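Local structure of esterase (uncultured bacterium pCosCE1, 7ATL) at residues Val29-Arg34 against Ile39-Ser44; Lys53-Glu58 against Asn216-Tyr221; Gly137-Asp140 against Ser146-Leu149. The protein hydrolyses carboxylic esters as a family VIII carboxylesterase of beta-lactamase-like fold and also shows promiscuous acyltransferase activity. One frame throughout, in Å; residues are numbered along the deposited sequence.

Interaction 1: Val29-Arg34 against Ile39-Ser44; sequences VVLIAR and IYANAS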
loop_
_atom_site.group_PDB
_atom_site.type_symbol
_atom_site.label_atom_id
_atom_site.label_comp_id
_atom_site.label_asym_id
_atom_site.label_seq_id
_atom_site.Cartn_x
_atom_site.Cartn_y
_atom_site.Cartn_z
ATOM N N VAL A 29 -2.856 -14.593 -5.745
ATOM C CA VAL A 29 -3.424 -14.192 -7.056
ATOM C C VAL A 29 -2.420 -13.247 -7.713
ATOM O O VAL A 29 -2.102 -12.237 -7.086
ATOM C CB VAL A 29 -4.791 -13.532 -6.863
ATOM C CG1 VAL A 29 -5.369 -13.076 -8.194
ATOM C CG2 VAL A 29 -5.738 -14.466 -6.139
ATOM N N VAL A 30 -1.913 -13.599 -8.892
ATOM C CA VAL A 30 -0.911 -12.810 -9.668
ATOM C C VAL A 30 -1.500 -12.451 -11.041
ATOM O O VAL A 30 -1.885 -13.370 -11.773
ATOM C CB VAL A 30 0.406 -13.585 -9.830
ATOM C CG1 VAL A 30 1.345 -12.869 -10.781
ATOM C CG2 VAL A 30 1.090 -13.851 -8.498
ATOM N N LEU A 31 -1.541 -11.161 -11.368
ATOM C CA LEU A 31 -2.060 -10.605 -12.648
ATOM C C LEU A 31 -0.936 -9.826 -13.363
ATOM O O LEU A 31 -0.186 -9.053 -12.699
ATOM C CB LEU A 31 -3.244 -9.684 -12.351
ATOM C CG LEU A 31 -4.418 -10.284 -11.572
ATOM C CD1 LEU A 31 -5.576 -9.289 -11.479
ATOM C CD2 LEU A 31 -4.918 -11.580 -12.181
ATOM N N ILE A 32 -0.784 -10.021 -14.671
ATOM C CA ILE A 32 0.188 -9.255 -15.503
ATOM C C ILE A 32 -0.537 -8.733 -16.744
ATOM O O ILE A 32 -1.209 -9.542 -17.427
ATOM C CB ILE A 32 1.413 -10.104 -15.877
ATOM C CG1 ILE A 32 2.100 -10.668 -14.636
ATOM C CG2 ILE A 32 2.367 -9.299 -16.748
ATOM C CD1 ILE A 32 2.774 -11.989 -14.883
ATOM N N ALA A 33 -0.400 -7.429 -16.995
ATOM C CA ALA A 33 -0.886 -6.727 -18.199
ATOM C C ALA A 33 0.324 -6.242 -18.995
ATOM O O ALA A 33 1.348 -5.891 -18.366
ATOM C CB ALA A 33 -1.774 -5.577 -17.793
ATOM N N ARG A 34 0.233 -6.278 -20.323
ATOM C CA ARG A 34 1.125 -5.489 -21.209
ATOM C C ARG A 34 0.253 -4.607 -22.097
ATOM O O ARG A 34 -0.747 -5.117 -22.668
ATOM C CB ARG A 34 2.060 -6.378 -22.026
ATOM C CG ARG A 34 3.142 -5.582 -22.742
ATOM C CD ARG A 34 3.919 -6.440 -23.705
ATOM N NE ARG A 34 4.664 -7.430 -22.942
ATOM C CZ ARG A 34 4.458 -8.751 -22.962
ATOM N NH1 ARG A 34 3.519 -9.294 -23.727
ATOM N NH2 ARG A 34 5.209 -9.533 -22.208
ATOM N N ILE A 39 -2.200 -10.401 -19.892
ATOM C CA ILE A 39 -1.455 -11.504 -20.568
ATOM C C ILE A 39 -1.313 -12.708 -19.622
ATOM O O ILE A 39 -1.061 -13.799 -20.120
ATOM C CB ILE A 39 -0.088 -11.019 -21.092
ATOM C CG1 ILE A 39 0.853 -10.611 -19.955
ATOM C CG2 ILE A 39 -0.249 -9.886 -22.093
ATOM C CD1 ILE A 39 2.310 -10.538 -20.341
ATOM N N TYR A 40 -1.459 -12.543 -18.308
ATOM C CA TYR A 40 -1.394 -13.656 -17.322
ATOM C C TYR A 40 -2.285 -13.345 -16.108
ATOM O O TYR A 40 -2.194 -12.228 -15.566
ATOM C CB TYR A 40 0.055 -13.900 -16.894
ATOM C CG TYR A 40 0.227 -14.955 -15.831
ATOM C CD1 TYR A 40 0.381 -16.288 -16.171
ATOM C CD2 TYR A 40 0.230 -14.634 -14.478
ATOM C CE1 TYR A 40 0.558 -17.272 -15.207
ATOM C CE2 TYR A 40 0.391 -15.607 -13.494
ATOM C CZ TYR A 40 0.557 -16.935 -13.863
ATOM O OH TYR A 40 0.722 -17.916 -12.933
ATOM N N ALA A 41 -3.106 -14.318 -15.688
ATOM C CA ALA A 41 -4.001 -14.245 -14.506
ATOM C C ALA A 41 -4.045 -15.607 -13.817
ATOM O O ALA A 41 -4.497 -16.548 -14.461
ATOM C CB ALA A 41 -5.396 -13.847 -14.921
ATOM N N ASN A 42 -3.650 -15.717 -12.548
ATOM C CA ASN A 42 -3.615 -17.048 -11.892
ATOM C C ASN A 42 -3.804 -16.961 -10.378
ATOM O O ASN A 42 -3.032 -16.255 -9.727
ATOM C CB ASN A 42 -2.322 -17.784 -12.231
ATOM C CG ASN A 42 -2.460 -19.265 -11.972
ATOM O OD1 ASN A 42 -3.513 -19.847 -12.233
ATOM N ND2 ASN A 42 -1.421 -19.862 -11.424
ATOM N N ALA A 43 -4.774 -17.719 -9.858
ATOM C CA ALA A 43 -4.962 -18.032 -8.420
ATOM C C ALA A 43 -4.241 -19.342 -8.108
ATOM O O ALA A 43 -4.505 -20.298 -8.814
ATOM C CB ALA A 43 -6.435 -18.143 -8.131
ATOM N N SER A 44 -3.367 -19.390 -7.103
ATOM C CA SER A 44 -2.647 -20.624 -6.691
ATOM C C SER A 44 -2.914 -20.911 -5.210
ATOM O O SER A 44 -3.093 -19.943 -4.448
ATOM C CB SER A 44 -1.159 -20.481 -6.916
ATOM O OG SER A 44 -0.831 -20.200 -8.268
#

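Interaction 2: Lys53-Glu58 against Asn216-Tyr221; sequences KPMVRE and NLATAY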
loop_
_atom_site.group_PDB
_atom_site.type_symbol
_atom_site.label_atom_id
_atom_site.label_comp_id
_atom_site.label_asym_id
_atom_site.label_seq_id
_atom_site.Cartn_x
_atom_site.Cartn_y
_atom_site.Cartn_z
ATOM N N LYS A 53 -9.975 -24.449 1.238
ATOM C CA LYS A 53 -10.708 -23.574 0.281
ATOM C C LYS A 53 -9.708 -23.083 -0.768
ATOM O O LYS A 53 -8.762 -22.365 -0.448
ATOM C CB LYS A 53 -11.414 -22.416 0.987
ATOM C CG LYS A 53 -12.430 -21.685 0.117
ATOM C CD LYS A 53 -13.013 -20.453 0.779
ATOM C CE LYS A 53 -13.833 -20.759 2.018
ATOM N NZ LYS A 53 -14.876 -19.732 2.270
ATOM N N PRO A 54 -9.857 -23.469 -2.054
ATOM C CA PRO A 54 -8.896 -23.058 -3.073
ATOM C C PRO A 54 -8.942 -21.530 -3.230
ATOM O O PRO A 54 -10.034 -20.923 -3.171
ATOM C CB PRO A 54 -9.380 -23.802 -4.329
ATOM C CG PRO A 54 -10.871 -23.918 -4.112
ATOM C CD PRO A 54 -10.987 -24.217 -2.630
ATOM N N MET A 55 -7.765 -20.932 -3.397
ATOM C CA MET A 55 -7.636 -19.513 -3.818
ATOM C C MET A 55 -8.246 -19.392 -5.218
ATOM O O MET A 55 -7.944 -20.259 -6.054
ATOM C CB MET A 55 -6.168 -19.072 -3.859
ATOM C CG MET A 55 -5.991 -17.556 -4.091
ATOM S SD MET A 55 -6.429 -16.504 -2.672
ATOM C CE MET A 55 -4.928 -16.723 -1.714
ATOM N N VAL A 56 -9.091 -18.393 -5.434
ATOM C CA VAL A 56 -9.656 -18.058 -6.761
ATOM C C VAL A 56 -9.283 -16.598 -7.086
ATOM O O VAL A 56 -8.846 -15.847 -6.176
ATOM C CB VAL A 56 -11.183 -18.311 -6.813
ATOM C CG1 VAL A 56 -11.541 -19.767 -6.514
ATOM C CG2 VAL A 56 -11.975 -17.363 -5.929
ATOM N N ARG A 57 -9.450 -16.204 -8.355
ATOM C CA ARG A 57 -9.041 -14.888 -8.893
ATOM C C ARG A 57 -9.793 -13.778 -8.153
ATOM O O ARG A 57 -9.176 -12.726 -7.882
ATOM C CB ARG A 57 -9.317 -14.859 -10.397
ATOM C CG ARG A 57 -8.734 -13.643 -11.102
ATOM C CD ARG A 57 -9.179 -13.573 -12.543
ATOM N NE ARG A 57 -8.822 -12.304 -13.155
ATOM C CZ ARG A 57 -8.481 -12.142 -14.428
ATOM N NH1 ARG A 57 -8.424 -13.178 -15.251
ATOM N NH2 ARG A 57 -8.166 -10.943 -14.879
ATOM N N GLU A 58 -11.066 -14.025 -7.818
ATOM C CA GLU A 58 -11.994 -13.056 -7.161
ATOM C C GLU A 58 -11.756 -12.998 -5.639
ATOM O O GLU A 58 -12.392 -12.146 -4.993
ATOM C CB GLU A 58 -13.469 -13.416 -7.391
ATOM C CG GLU A 58 -13.847 -13.625 -8.851
ATOM C CD GLU A 58 -13.486 -14.983 -9.441
ATOM O OE1 GLU A 58 -13.572 -15.988 -8.702
ATOM O OE2 GLU A 58 -13.106 -15.022 -10.633
ATOM N N ASN A 216 -15.287 -15.050 1.352
ATOM C CA ASN A 216 -14.420 -14.724 0.183
ATOM C C ASN A 216 -13.164 -13.917 0.585
ATOM O O ASN A 216 -12.385 -13.587 -0.302
ATOM C CB ASN A 216 -15.208 -14.026 -0.928
ATOM C CG ASN A 216 -14.508 -14.137 -2.269
ATOM O OD1 ASN A 216 -14.036 -15.208 -2.671
ATOM N ND2 ASN A 216 -14.395 -13.020 -2.952
ATOM N N LEU A 217 -12.934 -13.638 1.867
ATOM C CA LEU A 217 -11.733 -12.895 2.335
ATOM C C LEU A 217 -10.639 -13.911 2.659
ATOM O O LEU A 217 -10.804 -14.687 3.597
ATOM C CB LEU A 217 -12.117 -12.052 3.560
ATOM C CG LEU A 217 -11.039 -11.128 4.119
ATOM C CD1 LEU A 217 -10.563 -10.166 3.040
ATOM C CD2 LEU A 217 -11.544 -10.365 5.334
ATOM N N ALA A 218 -9.540 -13.918 1.911
ATOM C CA ALA A 218 -8.406 -14.824 2.191
ATOM C C ALA A 218 -8.010 -14.714 3.662
ATOM O O ALA A 218 -7.846 -13.620 4.192
ATOM C CB ALA A 218 -7.229 -14.521 1.312
ATOM N N THR A 219 -7.820 -15.854 4.286
ATOM C CA THR A 219 -7.267 -15.962 5.647
ATOM C C THR A 219 -5.805 -15.479 5.660
ATOM O O THR A 219 -4.974 -16.004 4.870
ATOM C CB THR A 219 -7.427 -17.412 6.096
ATOM O OG1 THR A 219 -8.808 -17.660 5.842
ATOM C CG2 THR A 219 -6.990 -17.640 7.528
ATOM N N ALA A 220 -5.484 -14.564 6.569
ATOM C CA ALA A 220 -4.115 -14.047 6.756
ATOM C C ALA A 220 -3.266 -15.078 7.503
ATOM O O ALA A 220 -3.692 -15.536 8.594
ATOM C CB ALA A 220 -4.168 -12.742 7.513
ATOM N N TYR A 221 -2.095 -15.386 6.961
ATOM C CA TYR A 221 -1.068 -16.279 7.549
ATOM C C TYR A 221 0.195 -15.441 7.734
ATOM O O TYR A 221 0.276 -14.377 7.044
ATOM C CB TYR A 221 -0.782 -17.482 6.637
ATOM C CG TYR A 221 -1.947 -18.417 6.465
ATOM C CD1 TYR A 221 -2.977 -18.109 5.594
ATOM C CD2 TYR A 221 -2.036 -19.597 7.190
ATOM C CE1 TYR A 221 -4.082 -18.933 5.466
ATOM C CE2 TYR A 221 -3.126 -20.439 7.064
ATOM C CZ TYR A 221 -4.152 -20.108 6.196
ATOM O OH TYR A 221 -5.249 -20.918 6.082
#

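Interaction 3: Gly137-Asp140 against Ser146-Leu149; sequences GIKD and SLTL. With EDO (1,2-ethanediol), chain F.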
loop_
_atom_site.group_PDB
_atom_site.type_symbol
_atom_site.label_atom_id
_atom_site.label_comp_id
_atom_site.label_asym_id
_atom_site.label_seq_id
_atom_site.Cartn_x
_atom_site.Cartn_y
_atom_site.Cartn_z
ATOM N N GLY A 137 -0.894 6.004 22.460
ATOM C CA GLY A 137 -2.030 5.164 22.035
ATOM C C GLY A 137 -2.427 5.421 20.591
ATOM O O GLY A 137 -3.601 5.199 20.235
ATOM N N ILE A 138 -1.485 5.881 19.780
ATOM C CA ILE A 138 -1.686 6.065 18.326
ATOM C C ILE A 138 -1.803 4.680 17.673
ATOM O O ILE A 138 -1.027 3.773 18.011
ATOM C CB ILE A 138 -0.532 6.919 17.771
ATOM C CG1 ILE A 138 -0.627 8.343 18.318
ATOM C CG2 ILE A 138 -0.487 6.899 16.252
ATOM C CD1 ILE A 138 0.676 9.081 18.295
ATOM N N LYS A 139 -2.754 4.532 16.759
ATOM C CA LYS A 139 -3.002 3.280 16.010
ATOM C C LYS A 139 -2.444 3.409 14.590
ATOM O O LYS A 139 -2.500 4.498 14.003
ATOM C CB LYS A 139 -4.502 2.979 16.052
ATOM C CG LYS A 139 -5.083 2.872 17.461
ATOM C CD LYS A 139 -4.455 1.762 18.302
ATOM C CE LYS A 139 -4.570 1.970 19.799
ATOM N NZ LYS A 139 -3.569 1.141 20.502
ATOM N N ASP A 140 -1.918 2.317 14.054
ATOM C CA ASP A 140 -1.298 2.294 12.704
ATOM C C ASP A 140 -2.335 1.925 11.643
ATOM O O ASP A 140 -1.966 1.988 10.467
ATOM C CB ASP A 140 -0.095 1.346 12.674
ATOM C CG ASP A 140 1.155 1.872 13.365
ATOM O OD1 ASP A 140 1.255 3.126 13.572
ATOM O OD2 ASP A 140 2.062 1.021 13.650
ATOM N N SER A 146 -11.026 1.577 19.711
ATOM C CA SER A 146 -12.348 2.206 19.934
ATOM C C SER A 146 -12.362 3.590 19.284
ATOM O O SER A 146 -13.334 4.313 19.486
ATOM C CB SER A 146 -12.645 2.299 21.401
ATOM O OG SER A 146 -11.714 3.169 22.035
ATOM N N LEU A 147 -11.326 3.944 18.532
ATOM C CA LEU A 147 -11.161 5.329 18.033
ATOM C C LEU A 147 -11.908 5.516 16.719
ATOM O O LEU A 147 -12.023 4.543 15.940
ATOM C CB LEU A 147 -9.678 5.619 17.841
ATOM C CG LEU A 147 -8.814 5.307 19.056
ATOM C CD1 LEU A 147 -7.365 5.569 18.727
ATOM C CD2 LEU A 147 -9.247 6.116 20.275
ATOM N N THR A 148 -12.366 6.752 16.513
ATOM C CA THR A 148 -12.598 7.362 15.184
ATOM C C THR A 148 -11.232 7.770 14.617
ATOM O O THR A 148 -10.230 7.888 15.418
ATOM C CB THR A 148 -13.552 8.562 15.262
ATOM O OG1 THR A 148 -12.944 9.632 16.001
ATOM C CG2 THR A 148 -14.885 8.186 15.881
ATOM N N LEU A 149 -11.177 7.971 13.299
ATOM C CA LEU A 149 -9.988 8.503 12.590
ATOM C C LEU A 149 -9.576 9.818 13.254
ATOM O O LEU A 149 -8.406 9.997 13.562
ATOM C CB LEU A 149 -10.365 8.738 11.121
ATOM C CG LEU A 149 -9.268 9.325 10.239
ATOM C CD1 LEU A 149 -8.001 8.486 10.330
ATOM C CD2 LEU A 149 -9.737 9.398 8.796
HETATM C C1 EDO F . -0.684 1.958 21.711
HETATM O O1 EDO F . -1.159 2.299 20.399
HETATM C C2 EDO F . 0.520 1.087 21.732
HETATM O O2 EDO F . 0.934 0.661 23.009
#

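Interaction 1: Val29-Arg34 against Ile39-Ser44
Val29-Arg34 and Ile39-Ser44 form the two arms of an antiparallel beta hairpin; the axes of strands 29-34 and 40-44 come within 4.7 Å and lie at 176° to each other. The second arm is the outermost strand on one side of the large antiparallel sheet of this beta-lactamase-like fold. Val30 and Asn42 form a hydrogen-bonded pair, with a bond of 3.0 Å from Val30 N to Asn42 O. Farther along, Ile39 and Tyr40 both face Ile32, a classic beta bulge. Ile32 O is gripped twice, by Tyr40 N and by Ile39 N; the bond from Ile39 N is 2.8 Å long but bent, with 133° at the hydrogen.

Val30, Ile32 and Tyr40 share one face of the sheet. Ile32 CD1 and Val30 O approach the Tyr40 ring obliquely. Tyr40 CD2 meets Ile32 CD1 at 3.7 Å, and Tyr40 CE2 meets Val30 CG1 at 4.0 Å. Ala9 and Val12 of helix 3-21 also pack on this tyrosine. On the other face Leu31 CD2 touches Ala41 CB at 3.6 Å, and Leu275 of helix 271-283 lies against Leu31.

At the bulge, the chi1 of Ile39 (65°) sets CG1 between the backbone N and the carbonyl carbon, 3.8 Å from Ile32 CG2. Beyond it Ile39 CD1 lies over one face of the Arg34 guanidinium, 3.6 Å from Arg34 NH2.

Interaction 2: Lys53-Glu58 against Asn216-Tyr221
Asn216 reaches across to the backbone of Glu58 and makes the one hydrogen bond between these two segments. Its CG stands anti to the backbone N (chi1 -159°), which carries the amide toward Glu58. Asn216 ND2 gives its bond to Glu58 O at 3.0 Å. The approach is slanted: the donor sits well above the carbonyl plane, 52° out of it, and not on a lone pair. The acceptor in turn is only moderately tilted from the amide plane of Asn216. Asn216 OD1 is only loosely approached by Val56 CG2, at 4.4 Å. The backbone of Asn216 is held separately, by Gln60 and by the side chain of Asp213.

Leu217 turns its side chain away from Lys53-Glu58 and packs on Gln60 and Arg62. Ala218 comes back to the contact. Its CB is met by the methyl end of Met55, with Met55 CE 4.4 Å from Ala218 CB. Met55 gets there by a bend after an extended start: chi2 of 72° turns the thioether toward the alanine. Both residues are buried, and Phe61 touches both.

Thr219 and Tyr221 leave this contact and bond instead to the 48-50 region. The contact joins the loop after helix 190-199 to the chain between strands 53-54 and 61-62.

It is a light junction, burying 164 Å² in all. Just before Asn216, Lys53 NZ adds a hydrogen bond to Asp215 O, so a probably charged group also ties the two regions. The Asn216 bond itself joins a neutral amide to a backbone carbonyl, and the Glu58 carboxylate leads away from it. That bond uses no titratable group and probably depends little on pH.

Interaction 3: Gly137-Asp140 against Ser146-Leu149
Lys139 NZ donates a hydrogen bond of 2.7 Å to O1 of a bound 1,2-ethanediol, while the carbon chain of the same lysine rests against Leu147. The diol probably comes from the crystallisation liquor. Its O1 also lies 2.8 Å from Ile138 O, so the small molecule sits close to both the lysine amine and the backbone.

The touch between the two protein segments is apolar. Leu147 CD1 points at the flank of the lysine and meets Lys139 CG at 3.8 Å, while Lys139 NZ goes to the diol. The two side chains cross at about a right angle. The bend of Lys139 at chi2 (-61°) helps to turn the outer chain toward the diol. Leu147 is extended at chi2 (177°), which pushes CD1 forward. The same methyl, Leu147 CD1, also comes within 4.1 Å of Gly137 O. No hydrogen bond joins the segments, and they bury 76 Å² between them, a small surface contact.

Both segments lie in the connection that follows helix 132-136, the second running into the start of helix 149-157. Gly137, with its positive phi, closes the first helix in a Schellman motif. Thr148 is the N-cap of the second. Its side chain caps a backbone N of that helix, and Gln151 OE1 accepts a bond from Thr148 N, a reciprocal pattern consistent with a capping box. Asn152 of helix 149-157 bonds to Lys139 N and also touches Leu147, so it contacts both segments. The contact thus lies between the end of helix 132-136 and the start of helix 149-157, whose Leu149 packs on helix 174-186.

In the fold
Interactions 1 and 2 are neighbours, with centres 15 Å apart. Strand 37-44 leads on to strand 53-54, and the chain after it packs on the hairpin: Met55 touches Val29 and Ala43, while Arg57 touches Leu31 and Ala41. The edge of the large sheet therefore packs against the segment that also meets 216-221. Interaction 3 stands apart. Its centre is 36 Å from that of interaction 1, across the centre of the chain, and 28 Å from that of interaction 2. In sequence it falls between the two halves of interaction 2, among helices. Interaction 2 thus brings the loop after helix 190-199 back to the chain near the N-terminal hairpin.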